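Local structure of argonaute protein (5I4A) at residues G470-I475 against L619-H624; Y572-L577 against L605-H610; T615-K618 against L623-A626. The protein cleaves single-stranded DNA as an RNA-guided endonuclease that uses short 5'-hydroxyl guide RNAs and may defend its host against mobile genetic elements. All blocks are in the same frame, centred on the assembly; numbering follows the deposited sequence.

Contact 1 (G470-I475 against L619-H624)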
loop_
_atom_site.group_PDB
_atom_site.type_symbol
_atom_site.label_atom_id
_atom_site.label_comp_id
_atom_site.label_asym_id
_atom_site.label_seq_id
_atom_site.Cartn_x
_atom_site.Cartn_y
_atom_site.Cartn_z
ATOM N N GLY A 470 -1.936 20.363 6.057
ATOM C CA GLY A 470 -1.416 19.575 4.964
ATOM C C GLY A 470 -0.135 20.098 4.353
ATOM O O GLY A 470 0.384 19.472 3.420
ATOM N N ASP A 471 0.385 21.226 4.832
ATOM C CA ASP A 471 1.692 21.686 4.383
ATOM C C ASP A 471 2.756 20.676 4.782
ATOM O O ASP A 471 2.782 20.204 5.922
ATOM C CB ASP A 471 2.022 23.055 4.980
ATOM C CG ASP A 471 1.345 24.194 4.246
ATOM O OD1 ASP A 471 0.754 23.947 3.173
ATOM O OD2 ASP A 471 1.414 25.339 4.739
ATOM N N ILE A 472 3.634 20.343 3.843
ATOM C CA ILE A 472 4.715 19.406 4.120
ATOM C C ILE A 472 5.855 20.167 4.781
ATOM O O ILE A 472 6.429 21.086 4.187
ATOM C CB ILE A 472 5.180 18.704 2.839
ATOM C CG1 ILE A 472 4.009 17.952 2.210
ATOM C CG2 ILE A 472 6.325 17.751 3.140
ATOM C CD1 ILE A 472 4.355 17.275 0.919
ATOM N N LEU A 473 6.178 19.790 6.018
ATOM C CA LEU A 473 7.227 20.471 6.765
ATOM C C LEU A 473 8.611 19.958 6.409
ATOM O O LEU A 473 9.573 20.735 6.403
ATOM C CB LEU A 473 6.987 20.307 8.266
ATOM C CG LEU A 473 5.755 21.036 8.787
ATOM C CD1 LEU A 473 5.513 20.722 10.247
ATOM C CD2 LEU A 473 5.961 22.514 8.587
ATOM N N TYR A 474 8.732 18.669 6.106
ATOM C CA TYR A 474 10.036 18.060 5.898
ATOM C C TYR A 474 9.848 16.667 5.320
ATOM O O TYR A 474 8.882 15.971 5.648
ATOM C CB TYR A 474 10.832 17.988 7.209
ATOM C CG TYR A 474 12.139 17.236 7.101
ATOM C CD1 TYR A 474 13.287 17.863 6.631
ATOM C CD2 TYR A 474 12.222 15.900 7.465
ATOM C CE1 TYR A 474 14.480 17.176 6.526
ATOM C CE2 TYR A 474 13.411 15.205 7.364
ATOM C CZ TYR A 474 14.536 15.848 6.895
ATOM O OH TYR A 474 15.720 15.159 6.791
ATOM N N ILE A 475 10.784 16.276 4.460
ATOM C CA ILE A 475 10.884 14.917 3.942
ATOM C C ILE A 475 12.344 14.497 4.020
ATOM O O ILE A 475 13.230 15.230 3.566
ATOM C CB ILE A 475 10.372 14.807 2.493
ATOM C CG1 ILE A 475 8.912 15.247 2.398
ATOM C CG2 ILE A 475 10.528 13.381 1.977
ATOM C CD1 ILE A 475 8.363 15.223 0.986
ATOM N N LEU A 619 -4.326 6.507 2.818
ATOM C CA LEU A 619 -3.486 6.545 4.000
ATOM C C LEU A 619 -3.346 7.976 4.503
ATOM O O LEU A 619 -3.553 8.932 3.747
ATOM C CB LEU A 619 -2.098 5.973 3.684
ATOM C CG LEU A 619 -2.109 4.511 3.230
ATOM C CD1 LEU A 619 -0.743 4.079 2.719
ATOM C CD2 LEU A 619 -2.569 3.617 4.367
ATOM N N PRO A 620 -3.008 8.165 5.780
ATOM C CA PRO A 620 -2.737 9.521 6.268
ATOM C C PRO A 620 -1.639 10.163 5.438
ATOM O O PRO A 620 -0.672 9.505 5.049
ATOM C CB PRO A 620 -2.301 9.302 7.723
ATOM C CG PRO A 620 -1.929 7.856 7.809
ATOM C CD PRO A 620 -2.824 7.157 6.839
ATOM N N TYR A 621 -1.816 11.450 5.150
ATOM C CA TYR A 621 -0.939 12.148 4.211
ATOM C C TYR A 621 0.547 11.993 4.522
ATOM O O TYR A 621 1.312 11.706 3.586
ATOM C CB TYR A 621 -1.352 13.627 4.151
ATOM C CG TYR A 621 -0.777 14.404 2.986
ATOM C CD1 TYR A 621 -0.729 13.855 1.708
ATOM C CD2 TYR A 621 -0.303 15.696 3.161
ATOM C CE1 TYR A 621 -0.208 14.571 0.644
ATOM C CE2 TYR A 621 0.215 16.418 2.108
ATOM C CZ TYR A 621 0.260 15.854 0.851
ATOM O OH TYR A 621 0.779 16.581 -0.194
ATOM N N PRO A 622 1.023 12.136 5.768
ATOM C CA PRO A 622 2.456 11.886 6.013
ATOM C C PRO A 622 2.904 10.489 5.615
ATOM O O PRO A 622 4.003 10.330 5.068
ATOM C CB PRO A 622 2.601 12.130 7.523
ATOM C CG PRO A 622 1.220 12.050 8.076
ATOM C CD PRO A 622 0.337 12.580 6.995
ATOM N N LEU A 623 2.082 9.468 5.870
ATOM C CA LEU A 623 2.431 8.115 5.444
ATOM C C LEU A 623 2.338 7.970 3.935
ATOM O O LEU A 623 3.162 7.283 3.319
ATOM C CB LEU A 623 1.522 7.093 6.126
ATOM C CG LEU A 623 1.961 6.550 7.481
ATOM C CD1 LEU A 623 1.120 5.340 7.820
ATOM C CD2 LEU A 623 3.435 6.193 7.464
ATOM N N HIS A 624 1.324 8.588 3.324
ATOM C CA HIS A 624 1.222 8.585 1.868
ATOM C C HIS A 624 2.482 9.158 1.232
ATOM O O HIS A 624 3.009 8.603 0.260
ATOM C CB HIS A 624 -0.006 9.379 1.431
ATOM C CG HIS A 624 -0.138 9.516 -0.053
ATOM N ND1 HIS A 624 -0.773 8.575 -0.834
ATOM C CD2 HIS A 624 0.297 10.478 -0.900
ATOM C CE1 HIS A 624 -0.730 8.954 -2.099
ATOM N NE2 HIS A 624 -0.086 10.106 -2.166
HETATM O O HOH W 1 0.859 19.524 0.397
#
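The carbonyl oxygen of Gly470 faces Tyr621, bonded by a water and met by the edge of the Tyr621 ring. Water 1 donates a hydrogen bond to Gly470 O at 3.1 Å, and Gly470 O lies near the ring plane at its edge, 3.3 Å from Tyr621 CE2. Water 1 also lies 3.0 Å from Tyr621 OH, completing a polar bridge between the turn and the phenol. A ring edge carries slight positive charge on its hydrogens, so an aromatic C-H can sit comfortably beside a carbonyl oxygen. Glycine suits the turn because its backbone (phi 91°, psi -1°) would press a CB against the preceding carbonyl oxygen. Ile472 adds the apolar half of the contact. Its side chain crosses that of Tyr621 at roughly a right angle, with Ile472 CD1 3.8 Å from Tyr621 OH and Ile472 CG1 4.1 Å from Tyr621 CE2. On the other segment, CG of Tyr621 stands anti to the backbone N (chi1 -166°), which carries the ring from the first turn of its helix toward the strand. That turn begins after Pro620 at the N-cap, where His624 N bonds to Pro620 O at 2.8 Å. Strand 472-482, an outermost strand of the mixed sheet in the RNase H-like PIWI domain, opens with a classic beta bulge in which Leu473 and Tyr474 face Ala465. Ile472 also packs on Ile625 of helix 621-631 and on Ile640, while Tyr621 reaches Val466 of strand 458-466, so that helix lies against the sheet.

Contact 2 (Y572-L577 against L605-H610). With nucleotides of chain B.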
loop_
_atom_site.group_PDB
_atom_site.type_symbol
_atom_site.label_atom_id
_atom_site.label_comp_id
_atom_site.label_asym_id
_atom_site.label_seq_id
_atom_site.Cartn_x
_atom_site.Cartn_y
_atom_site.Cartn_z
ATOM N N TYR A 572 -12.149 2.338 6.778
ATOM C CA TYR A 572 -12.280 1.953 5.375
ATOM C C TYR A 572 -12.480 3.227 4.570
ATOM O O TYR A 572 -13.596 3.776 4.541
ATOM C CB TYR A 572 -13.447 0.986 5.177
ATOM C CG TYR A 572 -13.258 -0.338 5.893
ATOM C CD1 TYR A 572 -13.486 -0.453 7.259
ATOM C CD2 TYR A 572 -12.850 -1.474 5.201
ATOM C CE1 TYR A 572 -13.311 -1.655 7.916
ATOM C CE2 TYR A 572 -12.671 -2.681 5.849
ATOM C CZ TYR A 572 -12.904 -2.767 7.208
ATOM O OH TYR A 572 -12.731 -3.965 7.862
ATOM N N PRO A 573 -11.440 3.746 3.923
ATOM C CA PRO A 573 -11.563 5.037 3.240
ATOM C C PRO A 573 -12.453 4.937 2.013
ATOM O O PRO A 573 -12.650 3.867 1.433
ATOM C CB PRO A 573 -10.119 5.371 2.852
ATOM C CG PRO A 573 -9.456 4.032 2.725
ATOM C CD PRO A 573 -10.100 3.154 3.762
ATOM N N LYS A 574 -13.003 6.088 1.623
ATOM C CA LYS A 574 -13.860 6.134 0.447
ATOM C C LYS A 574 -13.072 5.733 -0.792
ATOM O O LYS A 574 -11.942 6.183 -1.006
ATOM C CB LYS A 574 -14.457 7.529 0.264
ATOM C CG LYS A 574 -15.424 7.618 -0.910
ATOM C CD LYS A 574 -16.252 8.896 -0.888
ATOM C CE LYS A 574 -15.493 10.079 -1.471
ATOM N NZ LYS A 574 -14.327 10.479 -0.635
ATOM N N THR A 575 -13.673 4.868 -1.604
ATOM C CA THR A 575 -13.010 4.327 -2.781
ATOM C C THR A 575 -14.078 3.858 -3.759
ATOM O O THR A 575 -15.108 3.317 -3.347
ATOM C CB THR A 575 -12.076 3.166 -2.405
ATOM O OG1 THR A 575 -11.175 3.579 -1.371
ATOM C CG2 THR A 575 -11.266 2.720 -3.597
ATOM N N PHE A 576 -13.839 4.086 -5.047
ATOM C CA PHE A 576 -14.689 3.528 -6.090
ATOM C C PHE A 576 -14.241 2.135 -6.519
ATOM O O PHE A 576 -14.830 1.568 -7.444
ATOM C CB PHE A 576 -14.739 4.466 -7.306
ATOM C CG PHE A 576 -13.389 4.812 -7.871
ATOM C CD1 PHE A 576 -12.679 5.899 -7.386
ATOM C CD2 PHE A 576 -12.835 4.060 -8.895
ATOM C CE1 PHE A 576 -11.439 6.223 -7.904
ATOM C CE2 PHE A 576 -11.595 4.381 -9.419
ATOM C CZ PHE A 576 -10.895 5.462 -8.918
ATOM N N LEU A 577 -13.223 1.577 -5.870
ATOM C CA LEU A 577 -12.761 0.218 -6.099
ATOM C C LEU A 577 -13.306 -0.697 -5.000
ATOM O O LEU A 577 -14.312 -0.384 -4.353
ATOM C CB LEU A 577 -11.228 0.181 -6.157
ATOM C CG LEU A 577 -10.455 0.868 -7.285
ATOM C CD1 LEU A 577 -10.280 2.348 -7.008
ATOM C CD2 LEU A 577 -9.101 0.198 -7.472
ATOM N N LEU A 605 -6.298 12.988 8.510
ATOM C CA LEU A 605 -5.047 13.151 7.776
ATOM C C LEU A 605 -5.128 12.577 6.366
ATOM O O LEU A 605 -4.365 12.994 5.486
ATOM C CB LEU A 605 -3.896 12.497 8.537
ATOM C CG LEU A 605 -3.347 13.293 9.724
ATOM C CD1 LEU A 605 -2.236 12.517 10.408
ATOM C CD2 LEU A 605 -2.855 14.653 9.253
ATOM N N THR A 606 -6.025 11.617 6.129
ATOM C CA THR A 606 -6.202 11.100 4.776
ATOM C C THR A 606 -6.863 12.109 3.844
ATOM O O THR A 606 -6.931 11.861 2.635
ATOM C CB THR A 606 -7.030 9.810 4.796
ATOM O OG1 THR A 606 -8.418 10.130 4.960
ATOM C CG2 THR A 606 -6.585 8.900 5.938
ATOM N N ARG A 607 -7.346 13.236 4.371
ATOM C CA ARG A 607 -8.046 14.230 3.572
ATOM C C ARG A 607 -7.449 15.626 3.659
ATOM O O ARG A 607 -7.991 16.545 3.037
ATOM C CB ARG A 607 -9.523 14.309 3.987
ATOM C CG ARG A 607 -10.284 12.999 3.884
ATOM C CD ARG A 607 -10.552 12.608 2.436
ATOM N NE ARG A 607 -11.554 11.551 2.360
ATOM C CZ ARG A 607 -12.865 11.771 2.325
ATOM N NH1 ARG A 607 -13.330 13.014 2.347
ATOM N NH2 ARG A 607 -13.710 10.749 2.267
ATOM N N VAL A 608 -6.364 15.826 4.415
ATOM C CA VAL A 608 -5.776 17.157 4.527
ATOM C C VAL A 608 -5.147 17.625 3.227
ATOM O O VAL A 608 -4.739 18.787 3.127
ATOM C CB VAL A 608 -4.726 17.215 5.656
ATOM C CG1 VAL A 608 -5.373 16.916 6.992
ATOM C CG2 VAL A 608 -3.588 16.252 5.373
ATOM N N ALA A 609 -5.055 16.747 2.232
ATOM C CA ALA A 609 -4.629 17.131 0.896
ATOM C C ALA A 609 -5.312 16.213 -0.105
ATOM O O ALA A 609 -5.735 15.103 0.228
ATOM C CB ALA A 609 -3.106 17.063 0.738
ATOM N N HIS A 610 -5.426 16.702 -1.336
ATOM C CA HIS A 610 -5.937 15.932 -2.457
ATOM C C HIS A 610 -4.975 16.067 -3.627
ATOM O O HIS A 610 -4.433 17.148 -3.870
ATOM C CB HIS A 610 -7.340 16.407 -2.891
ATOM C CG HIS A 610 -8.460 15.824 -2.084
ATOM N ND1 HIS A 610 -9.266 14.810 -2.555
ATOM C CD2 HIS A 610 -8.911 16.118 -0.842
ATOM C CE1 HIS A 610 -10.165 14.502 -1.636
ATOM N NE2 HIS A 610 -9.970 15.279 -0.587
ATOM P P A B 4 -3.515 9.440 -7.554
ATOM O OP1 A B 4 -3.437 9.536 -6.074
ATOM O OP2 A B 4 -2.272 9.455 -8.368
ATOM O "O5'" A B 4 -4.346 8.129 -7.914
ATOM C "C5'" A B 4 -5.644 7.927 -7.379
ATOM C "C4'" A B 4 -6.387 6.840 -8.113
ATOM O "O4'" A B 4 -6.613 7.231 -9.492
ATOM C "C3'" A B 4 -5.679 5.501 -8.232
ATOM O "O3'" A B 4 -5.751 4.724 -7.049
ATOM C "C2'" A B 4 -6.389 4.868 -9.421
ATOM O "O2'" A B 4 -7.650 4.342 -9.034
ATOM C "C1'" A B 4 -6.622 6.082 -10.317
ATOM N N9 A B 4 -5.571 6.213 -11.342
ATOM C C8 A B 4 -4.456 7.013 -11.318
ATOM N N7 A B 4 -3.708 6.902 -12.390
ATOM C C5 A B 4 -4.373 5.963 -13.170
ATOM C C6 A B 4 -4.087 5.404 -14.427
ATOM N N6 A B 4 -3.014 5.731 -15.153
ATOM N N1 A B 4 -4.950 4.489 -14.923
ATOM C C2 A B 4 -6.029 4.165 -14.196
ATOM N N3 A B 4 -6.401 4.620 -13.000
ATOM C C4 A B 4 -5.520 5.525 -12.534
HETATM O O HOH W 2 -12.329 8.266 3.164
#
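Lys574 and Arg607 meet between two irregular pieces of backbone. Around Lys574 the chain is extended, with phi/psi near -62°/134°, whereas Thr606 to Val608 coil tightly after helix 595-605 before Ala609 and His610 straighten out. The main chains stay apart; water 2 links the backbone of one segment to a side chain of the other, accepting from Lys574 N at 2.8 Å and from Arg607 NH2 at 3.0 Å. Lysine and arginine have the reach to span such a gap. Arg607 is bent at chi2, while Lys574 folds at chi3 and chi4; the two side chains cross at about a right angle, and the lysine amino group comes to lie over one face of the guanidinium. Lys574 NZ is 3.0 Å from Arg607 NH2 and 3.5 Å from Arg607 CZ. Since both nitrogens are donors, their closeness is no bond, and each cation finds its acceptor elsewhere: Lys574 NZ bonds to Asn616 OD1, and Arg607 NH1 to Tyr271 OH. Further along, Thr575 OG1 donates to Lys574 O at 2.7 Å from above the carbonyl plane, a local bond between adjacent residues. Phe576 and Leu577 turn to the guide RNA: Phe576 CZ is 3.4 Å from O2' of A4 of chain B, and Leu577 CD1 lies over a face of the Phe576 ring, offset toward its rim. Two like charges so near each other would probably lower the lysine's affinity for its proton, an effect that its bond to Asn616 OD1 may offset in part.

Contact 3 (T615-K618 against L623-A626). With nucleotides of chain B.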
loop_
_atom_site.group_PDB
_atom_site.type_symbol
_atom_site.label_atom_id
_atom_site.label_comp_id
_atom_site.label_asym_id
_atom_site.label_seq_id
_atom_site.Cartn_x
_atom_site.Cartn_y
_atom_site.Cartn_z
ATOM N N THR A 615 -10.597 12.211 -6.476
ATOM C CA THR A 615 -10.200 11.034 -5.715
ATOM C C THR A 615 -9.617 11.497 -4.389
ATOM O O THR A 615 -9.189 12.642 -4.246
ATOM C CB THR A 615 -9.163 10.163 -6.448
ATOM O OG1 THR A 615 -7.915 10.863 -6.525
ATOM C CG2 THR A 615 -9.634 9.800 -7.857
ATOM N N ASN A 616 -9.588 10.591 -3.415
ATOM C CA ASN A 616 -9.026 10.909 -2.111
ATOM C C ASN A 616 -7.971 9.882 -1.727
ATOM O O ASN A 616 -7.982 8.738 -2.190
ATOM C CB ASN A 616 -10.110 10.983 -1.025
ATOM C CG ASN A 616 -10.997 9.759 -0.999
ATOM O OD1 ASN A 616 -12.115 9.780 -1.513
ATOM N ND2 ASN A 616 -10.505 8.681 -0.401
ATOM N N TYR A 617 -7.060 10.309 -0.861
ATOM C CA TYR A 617 -6.015 9.429 -0.364
ATOM C C TYR A 617 -6.600 8.367 0.561
ATOM O O TYR A 617 -7.635 8.568 1.202
ATOM C CB TYR A 617 -4.950 10.239 0.372
ATOM C CG TYR A 617 -4.176 11.177 -0.529
ATOM C CD1 TYR A 617 -3.686 10.745 -1.753
ATOM C CD2 TYR A 617 -3.944 12.496 -0.160
ATOM C CE1 TYR A 617 -2.979 11.597 -2.583
ATOM C CE2 TYR A 617 -3.238 13.356 -0.985
ATOM C CZ TYR A 617 -2.756 12.901 -2.196
ATOM O OH TYR A 617 -2.053 13.746 -3.022
ATOM N N LYS A 618 -5.921 7.222 0.626
ATOM C CA LYS A 618 -6.329 6.119 1.487
ATOM C C LYS A 618 -5.578 6.087 2.809
ATOM O O LYS A 618 -6.155 5.690 3.828
ATOM C CB LYS A 618 -6.133 4.784 0.760
ATOM C CG LYS A 618 -7.092 4.583 -0.400
ATOM C CD LYS A 618 -6.499 3.696 -1.477
ATOM C CE LYS A 618 -7.443 3.604 -2.666
ATOM N NZ LYS A 618 -6.737 3.229 -3.923
ATOM N N LEU A 623 2.082 9.468 5.870
ATOM C CA LEU A 623 2.431 8.115 5.444
ATOM C C LEU A 623 2.338 7.970 3.935
ATOM O O LEU A 623 3.162 7.283 3.319
ATOM C CB LEU A 623 1.522 7.093 6.126
ATOM C CG LEU A 623 1.961 6.550 7.481
ATOM C CD1 LEU A 623 1.120 5.340 7.820
ATOM C CD2 LEU A 623 3.435 6.193 7.464
ATOM N N HIS A 624 1.324 8.588 3.324
ATOM C CA HIS A 624 1.222 8.585 1.868
ATOM C C HIS A 624 2.482 9.158 1.232
ATOM O O HIS A 624 3.009 8.603 0.260
ATOM C CB HIS A 624 -0.006 9.379 1.431
ATOM C CG HIS A 624 -0.138 9.516 -0.053
ATOM N ND1 HIS A 624 -0.773 8.575 -0.834
ATOM C CD2 HIS A 624 0.297 10.478 -0.900
ATOM C CE1 HIS A 624 -0.730 8.954 -2.099
ATOM N NE2 HIS A 624 -0.086 10.106 -2.166
ATOM N N ILE A 625 2.986 10.264 1.778
ATOM C CA ILE A 625 4.210 10.865 1.258
ATOM C C ILE A 625 5.393 9.929 1.464
ATOM O O ILE A 625 6.185 9.688 0.544
ATOM C CB ILE A 625 4.454 12.231 1.923
ATOM C CG1 ILE A 625 3.281 13.178 1.662
ATOM C CG2 ILE A 625 5.752 12.830 1.427
ATOM C CD1 ILE A 625 3.161 14.292 2.683
ATOM N N ALA A 626 5.528 9.385 2.677
ATOM C CA ALA A 626 6.675 8.540 2.992
ATOM C C ALA A 626 6.727 7.313 2.089
ATOM O O ALA A 626 7.798 6.946 1.591
ATOM C CB ALA A 626 6.636 8.124 4.462
ATOM P P U B 3 -1.203 13.462 -11.814
ATOM O OP1 U B 3 -0.134 13.845 -10.859
ATOM O OP2 U B 3 -1.016 12.270 -12.674
ATOM O "O5'" U B 3 -2.540 13.257 -10.981
ATOM C "C5'" U B 3 -2.973 11.960 -10.619
ATOM C "C4'" U B 3 -4.385 11.980 -10.099
ATOM O "O4'" U B 3 -5.317 12.163 -11.198
ATOM C "C3'" U B 3 -4.839 10.697 -9.428
ATOM O "O3'" U B 3 -4.445 10.637 -8.071
ATOM C "C2'" U B 3 -6.348 10.729 -9.612
ATOM O "O2'" U B 3 -6.949 11.576 -8.649
ATOM C "C1'" U B 3 -6.473 11.382 -10.989
ATOM N N1 U B 3 -6.545 10.371 -12.067
ATOM C C2 U B 3 -7.683 9.587 -12.164
ATOM O O2 U B 3 -8.640 9.684 -11.415
ATOM N N3 U B 3 -7.660 8.671 -13.186
ATOM C C4 U B 3 -6.649 8.465 -14.096
ATOM O O4 U B 3 -6.783 7.599 -14.962
ATOM C C5 U B 3 -5.509 9.312 -13.929
ATOM C C6 U B 3 -5.500 10.212 -12.943
ATOM P P C B 5 -4.551 3.728 -6.657
ATOM O OP1 C B 5 -4.860 3.132 -5.333
ATOM O OP2 C B 5 -3.268 4.450 -6.845
ATOM O "O5'" C B 5 -4.629 2.571 -7.753
ATOM C "C5'" C B 5 -5.810 1.797 -7.926
ATOM C "C4'" C B 5 -5.818 1.098 -9.264
ATOM O "O4'" C B 5 -5.603 2.063 -10.318
ATOM C "C3'" C B 5 -4.729 0.055 -9.464
ATOM O "O3'" C B 5 -5.137 -1.209 -8.973
ATOM C "C2'" C B 5 -4.499 0.054 -10.976
ATOM O "O2'" C B 5 -5.387 -0.846 -11.622
ATOM C "C1'" C B 5 -4.874 1.486 -11.374
ATOM N N1 C B 5 -3.715 2.355 -11.687
ATOM C C2 C B 5 -3.095 2.249 -12.937
ATOM O O2 C B 5 -3.508 1.405 -13.746
ATOM N N3 C B 5 -2.051 3.061 -13.233
ATOM C C4 C B 5 -1.628 3.960 -12.342
ATOM N N4 C B 5 -0.595 4.737 -12.681
ATOM C C5 C B 5 -2.248 4.100 -11.068
ATOM C C6 C B 5 -3.280 3.291 -10.789
HETATM O O HOH W 3 -2.973 6.706 0.051
#
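The rings of Tyr617 and His624 lie face toward face but tilted, their planes 35° apart and their centroids separated by 4.1 Å. The approach is offset on both sides: His624 CD2 stands above the rim of the tyrosine ring, while Tyr617 CD1 sits over the rim of the imidazole. The closest pair is Tyr617 CE1 and His624 NE2, 3.3 Å apart. Helix 621-631 presents the imidazole with CG anti to the backbone N (chi1 176°), which swings it off the helix toward the loop. Histidine is apt here, offering a flat face to the tyrosine and a polar rim to water 3: His624 ND1 is 3.0 Å from this water, which in turn accepts from Lys618 N at 3.0 Å. With an alanine in place of His624, Tyr617 would probably lose the cover on this ring face, and water 3 its link to the helix. Within the loop, Asn616 ND2 donates to Tyr617 O at 3.3 Å with a nearly straight N-H (171°); the acceptor lies in the amide plane of Asn616, though the donor stands above the carbonyl plane. Tyr617 also meets the ring of Tyr621. Toward the guide, Thr615 OG1 comes close to O2' of U3 of chain B, modelled too near for the details of the bond to be trusted, and Lys618 packs near a phosphate of the guide RNA, its exact approach doubtful. The sound chemistry is thus aromatic packing beside a water bridge: the tyrosine-histidine pair and water 3 together join a loop next to the guide RNA to the helix bearing Asn627.

In the fold
All three contacts lie in the PIWI domain. Contacts 1 and 3 share helix 621-631, with centres 8 Å apart, and join through isoleucines, Ile472 CD1 being 3.7 Å from Ile625 CD1. Contact 2 lies 7 Å from contact 3, centre to centre; there His610 ND1 probably bonds to Thr615 O at 2.8 Å. Its centre is 14 Å from that of contact 1, yet Tyr621 N probably bonds to Leu605 O at 3.0 Å. The helix thus connects an edge of the sheet with loops at the guide RNA. It also carries Asn627, an inferred manganese ligand, whose side chain is about 6 Å from that of His624 and about 10 Å from that of Tyr621.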